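N-terminal cyanobactin protease (Planktothrix agardhii NIES-596, PDB 4H6W) is the subtilisin-like domain of a longer protein, PagA, a prenylagaramide maturation protease that probably cuts its precursor peptide as a serine-type endopeptidase. Local coordinates at residues L236-S239 / L240-K243; K252-N255 / A256-S260. One frame throughout, in Å; residues are numbered along the deposited sequence.

Interaction 1 of 2, residues L236-S239 / L240-K243; sequences LLLS and LQIK
L236 to S239 meet L240 to K243 as successive turns of one alpha-helix, near the C-terminal end of helix 223-243. Four backbone bonds join the turns. L240 N donates to L236 O at 2.9 Å, and K243 N donates to S239 O at 2.9 Å; the Q241 to L237 and I242 to L238 bonds are longer. The main side-chain meeting is L238 with Q241. The two side chains run at a slant to each other, and methyl CD2 of L238 reaches Q241 OE1 at 3.5 Å. Q241 CG lies anti to its carbonyl carbon (chi1 -63°), which sends the chain back over the preceding turn. There CG passes 3.4 Å from L237 O. Q241 is buried, and its OE1 is satisfied by D249 N, in the link to the next helix. On another side, L237 CD2 and L240 CD2 come within 4.4 Å, a loose apolar touch. Both leucines also pack on I286 of helix 282-289. I242 CG1 sits 3.2 Å from L238 O, a close approach of carbon to carbonyl. S239 OG bonds back to A235 O. This regular i to i+4 helix is the long one of the subtilase fold, with the predicted catalytic S224 at its opposite end.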
loop_
_atom_site.group_PDB
_atom_site.type_symbol
_atom_site.label_atom_id
_atom_site.label_comp_id
_atom_site.label_asym_id
_atom_site.label_seq_id
_atom_site.Cartn_x
_atom_site.Cartn_y
_atom_site.Cartn_z
ATOM N N LEU A 236 -1.614 2.159 10.628
ATOM C CA LEU A 236 -2.484 2.652 11.695
ATOM C C LEU A 236 -2.928 1.511 12.581
ATOM O O LEU A 236 -2.950 1.632 13.803
ATOM C CB LEU A 236 -3.685 3.403 11.126
ATOM C CG LEU A 236 -3.356 4.752 10.472
ATOM C CD1 LEU A 236 -4.628 5.484 10.090
ATOM C CD2 LEU A 236 -2.487 5.594 11.413
ATOM N N LEU A 237 -3.243 0.382 11.960
ATOM C CA LEU A 237 -3.758 -0.751 12.693
ATOM C C LEU A 237 -2.688 -1.383 13.573
ATOM O O LEU A 237 -2.978 -1.845 14.684
ATOM C CB LEU A 237 -4.348 -1.768 11.722
ATOM C CG LEU A 237 -5.676 -1.362 11.068
ATOM C CD1 LEU A 237 -6.076 -2.410 10.043
ATOM C CD2 LEU A 237 -6.772 -1.172 12.112
ATOM N N LEU A 238 -1.448 -1.401 13.085
ATOM C CA LEU A 238 -0.334 -1.892 13.893
ATOM C C LEU A 238 -0.073 -0.956 15.078
ATOM O O LEU A 238 0.238 -1.425 16.174
ATOM C CB LEU A 238 0.937 -2.089 13.058
ATOM C CG LEU A 238 0.980 -3.268 12.068
ATOM C CD1 LEU A 238 2.105 -3.125 11.045
ATOM C CD2 LEU A 238 1.062 -4.614 12.788
ATOM N N SER A 239 -0.206 0.351 14.860
ATOM C CA SER A 239 -0.003 1.349 15.925
ATOM C C SER A 239 -1.074 1.192 16.999
ATOM O O SER A 239 -0.793 1.350 18.195
ATOM C CB SER A 239 -0.058 2.770 15.364
ATOM O OG SER A 239 0.863 2.932 14.293
ATOM N N LEU A 240 -2.291 0.863 16.548
ATOM C CA LEU A 240 -3.439 0.656 17.418
ATOM C C LEU A 240 -3.244 -0.564 18.342
ATOM O O LEU A 240 -3.621 -0.533 19.524
ATOM C CB LEU A 240 -4.701 0.529 16.573
ATOM C CG LEU A 240 -6.021 0.285 17.303
ATOM C CD1 LEU A 240 -6.392 1.490 18.158
ATOM C CD2 LEU A 240 -7.133 -0.030 16.309
ATOM N N GLN A 241 -2.629 -1.617 17.813
ATOM C CA GLN A 241 -2.252 -2.777 18.627
ATOM C C GLN A 241 -1.262 -2.396 19.733
ATOM O O GLN A 241 -1.405 -2.853 20.877
ATOM C CB GLN A 241 -1.663 -3.897 17.764
ATOM C CG GLN A 241 -2.623 -4.495 16.744
ATOM C CD GLN A 241 -2.033 -5.714 16.041
ATOM O OE1 GLN A 241 -1.008 -5.617 15.368
ATOM N NE2 GLN A 241 -2.671 -6.869 16.208
ATOM N N ILE A 242 -0.257 -1.579 19.396
ATOM C CA ILE A 242 0.701 -1.096 20.401
ATOM C C ILE A 242 -0.063 -0.312 21.470
ATOM O O ILE A 242 0.086 -0.567 22.664
ATOM C CB ILE A 242 1.800 -0.170 19.828
ATOM C CG1 ILE A 242 2.375 -0.696 18.500
ATOM C CG2 ILE A 242 2.873 0.084 20.878
ATOM C CD1 ILE A 242 3.744 -1.335 18.555
ATOM N N LYS A 243 -0.903 0.620 21.026
ATOM C CA LYS A 243 -1.707 1.437 21.934
ATOM C C LYS A 243 -2.467 0.578 22.951
ATOM O O LYS A 243 -2.632 0.966 24.117
ATOM C CB LYS A 243 -2.680 2.306 21.144
ATOM C CG LYS A 243 -3.345 3.408 21.944
ATOM C CD LYS A 243 -4.486 4.004 21.130
ATOM C CE LYS A 243 -5.161 5.156 21.853
ATOM N NZ LYS A 243 -4.228 6.300 21.944
#

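Interaction 2 of 2, residues K252-N255 / A256-S260; sequences KVKN and ALLAS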
loop_
_atom_site.group_PDB
_atom_site.type_symbol
_atom_site.label_atom_id
_atom_site.label_comp_id
_atom_site.label_asym_id
_atom_site.label_seq_id
_atom_site.Cartn_x
_atom_site.Cartn_y
_atom_site.Cartn_z
ATOM N N LYS A 252 -1.482 -10.770 11.084
ATOM C CA LYS A 252 -2.833 -10.616 11.644
ATOM C C LYS A 252 -3.537 -9.469 10.950
ATOM O O LYS A 252 -4.729 -9.541 10.656
ATOM C CB LYS A 252 -2.806 -10.303 13.144
ATOM C CG LYS A 252 -2.906 -11.476 14.105
ATOM C CD LYS A 252 -3.886 -11.116 15.224
ATOM C CE LYS A 252 -3.315 -11.312 16.634
ATOM N NZ LYS A 252 -2.720 -12.659 16.933
ATOM N N VAL A 253 -2.805 -8.397 10.686
ATOM C CA VAL A 253 -3.428 -7.221 10.080
ATOM C C VAL A 253 -3.879 -7.508 8.649
ATOM O O VAL A 253 -4.996 -7.124 8.260
ATOM C CB VAL A 253 -2.538 -5.966 10.193
ATOM C CG1 VAL A 253 -3.128 -4.811 9.411
ATOM C CG2 VAL A 253 -2.344 -5.592 11.662
ATOM N N LYS A 254 -3.047 -8.219 7.885
ATOM C CA LYS A 254 -3.438 -8.625 6.524
ATOM C C LYS A 254 -4.806 -9.332 6.510
ATOM O O LYS A 254 -5.696 -8.963 5.746
ATOM C CB LYS A 254 -2.378 -9.530 5.898
ATOM C CG LYS A 254 -2.740 -10.049 4.513
ATOM C CD LYS A 254 -1.658 -10.952 3.940
ATOM C CE LYS A 254 -1.575 -12.302 4.645
ATOM N NZ LYS A 254 -2.550 -13.283 4.093
ATOM N N ASN A 255 -4.976 -10.342 7.359
ATOM C CA ASN A 255 -6.208 -11.136 7.342
ATOM C C ASN A 255 -7.423 -10.364 7.852
ATOM O O ASN A 255 -8.531 -10.545 7.346
ATOM C CB ASN A 255 -6.017 -12.471 8.072
ATOM C CG ASN A 255 -4.959 -13.362 7.405
ATOM O OD1 ASN A 255 -4.646 -13.222 6.214
ATOM N ND2 ASN A 255 -4.400 -14.277 8.179
ATOM N N ALA A 256 -7.208 -9.484 8.828
ATOM C CA ALA A 256 -8.261 -8.589 9.295
ATOM C C ALA A 256 -8.732 -7.689 8.152
ATOM O O ALA A 256 -9.934 -7.561 7.914
ATOM C CB ALA A 256 -7.778 -7.760 10.481
ATOM N N LEU A 257 -7.785 -7.083 7.442
ATOM C CA LEU A 257 -8.104 -6.275 6.257
ATOM C C LEU A 257 -8.861 -7.071 5.206
ATOM O O LEU A 257 -9.835 -6.571 4.644
ATOM C CB LEU A 257 -6.845 -5.644 5.645
ATOM C CG LEU A 257 -6.212 -4.478 6.417
ATOM C CD1 LEU A 257 -4.849 -4.128 5.830
ATOM C CD2 LEU A 257 -7.119 -3.254 6.424
ATOM N N LEU A 258 -8.433 -8.307 4.945
ATOM C CA LEU A 258 -9.123 -9.148 3.960
ATOM C C LEU A 258 -10.502 -9.608 4.438
ATOM O O LEU A 258 -11.467 -9.560 3.673
ATOM C CB LEU A 258 -8.265 -10.353 3.554
ATOM C CG LEU A 258 -7.057 -10.104 2.645
ATOM C CD1 LEU A 258 -6.211 -11.360 2.487
ATOM C CD2 LEU A 258 -7.486 -9.599 1.277
ATOM N N ALA A 259 -10.575 -10.048 5.699
ATOM C CA ALA A 259 -11.796 -10.578 6.301
ATOM C C ALA A 259 -12.872 -9.503 6.489
ATOM O O ALA A 259 -14.069 -9.795 6.507
ATOM C CB ALA A 259 -11.467 -11.220 7.635
ATOM N N SER A 260 -12.442 -8.256 6.632
ATOM C CA SER A 260 -13.364 -7.149 6.798
ATOM C C SER A 260 -13.769 -6.474 5.474
ATOM O O SER A 260 -14.581 -5.544 5.488
ATOM C CB SER A 260 -12.738 -6.115 7.711
ATOM O OG SER A 260 -11.652 -5.452 7.062
#
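N255, A256 and K254 carry this local contact between successive turns of helix 250-259. N255 gives its backbone oxygen to the next turn: A259 N donates to N255 O at 2.7 Å, a short bond. K254 O likewise accepts from L258 N at 2.9 Å, and L258 CG lies against the same oxygen. In the side chain, K254 CG lies 4.2 Å from L258 CD1. The N255 side chain is occupied on the outer side of the helix. Its OD1 accepts a bond from K254 NZ at 3.0 Å, which joins neighbours within the turn 252-255 and does not cross to the next. The lysine nitrogen lies 17° from the plane of the amide. The K254 chain is extended as far as CD, then turns at chi3 (71°) and chi4 (85°), and this curl brings NZ round to its neighbour. A256 is on the buried side of the helix. Its N donates to K252 O at 3.1 Å, and its small CB sits over the oxygens of K252 and V253. That methyl also packs on L289 of helix 282-289. A256 O in turn receives S260 N at 2.9 Å. Next to A256, V253 and L257, one turn apart, run alongside each other on the same face, with CG1 of V253 4.0 Å from CD1 of L257. L257 continues the apolar face onto L175 of strand 175-180. This is an amphipathic alpha-helix, with N255 and, in part, K254 facing outward and V253, A256 and L257 inward, laid on the subtilase core.

Interaction 1 comes first along the chain, at the end of helix 223-243, and interaction 2 follows in helix 250-259. Their centres are about 14 Å apart. The helices also touch directly. V253 is the main bridge: its CG2 meets L238 CD2 at 3.7 Å, and its CG1 meets L237 CD1 at 3.9 Å. L237 CD1 also reaches L257 CD2. Helix 282-289 packs on both contacts and ties them into one helical cluster, while L257 and L258 extend it to the parallel sheet. Both contacts lie away from the predicted catalytic residues and belong to the framework of the subtilase domain.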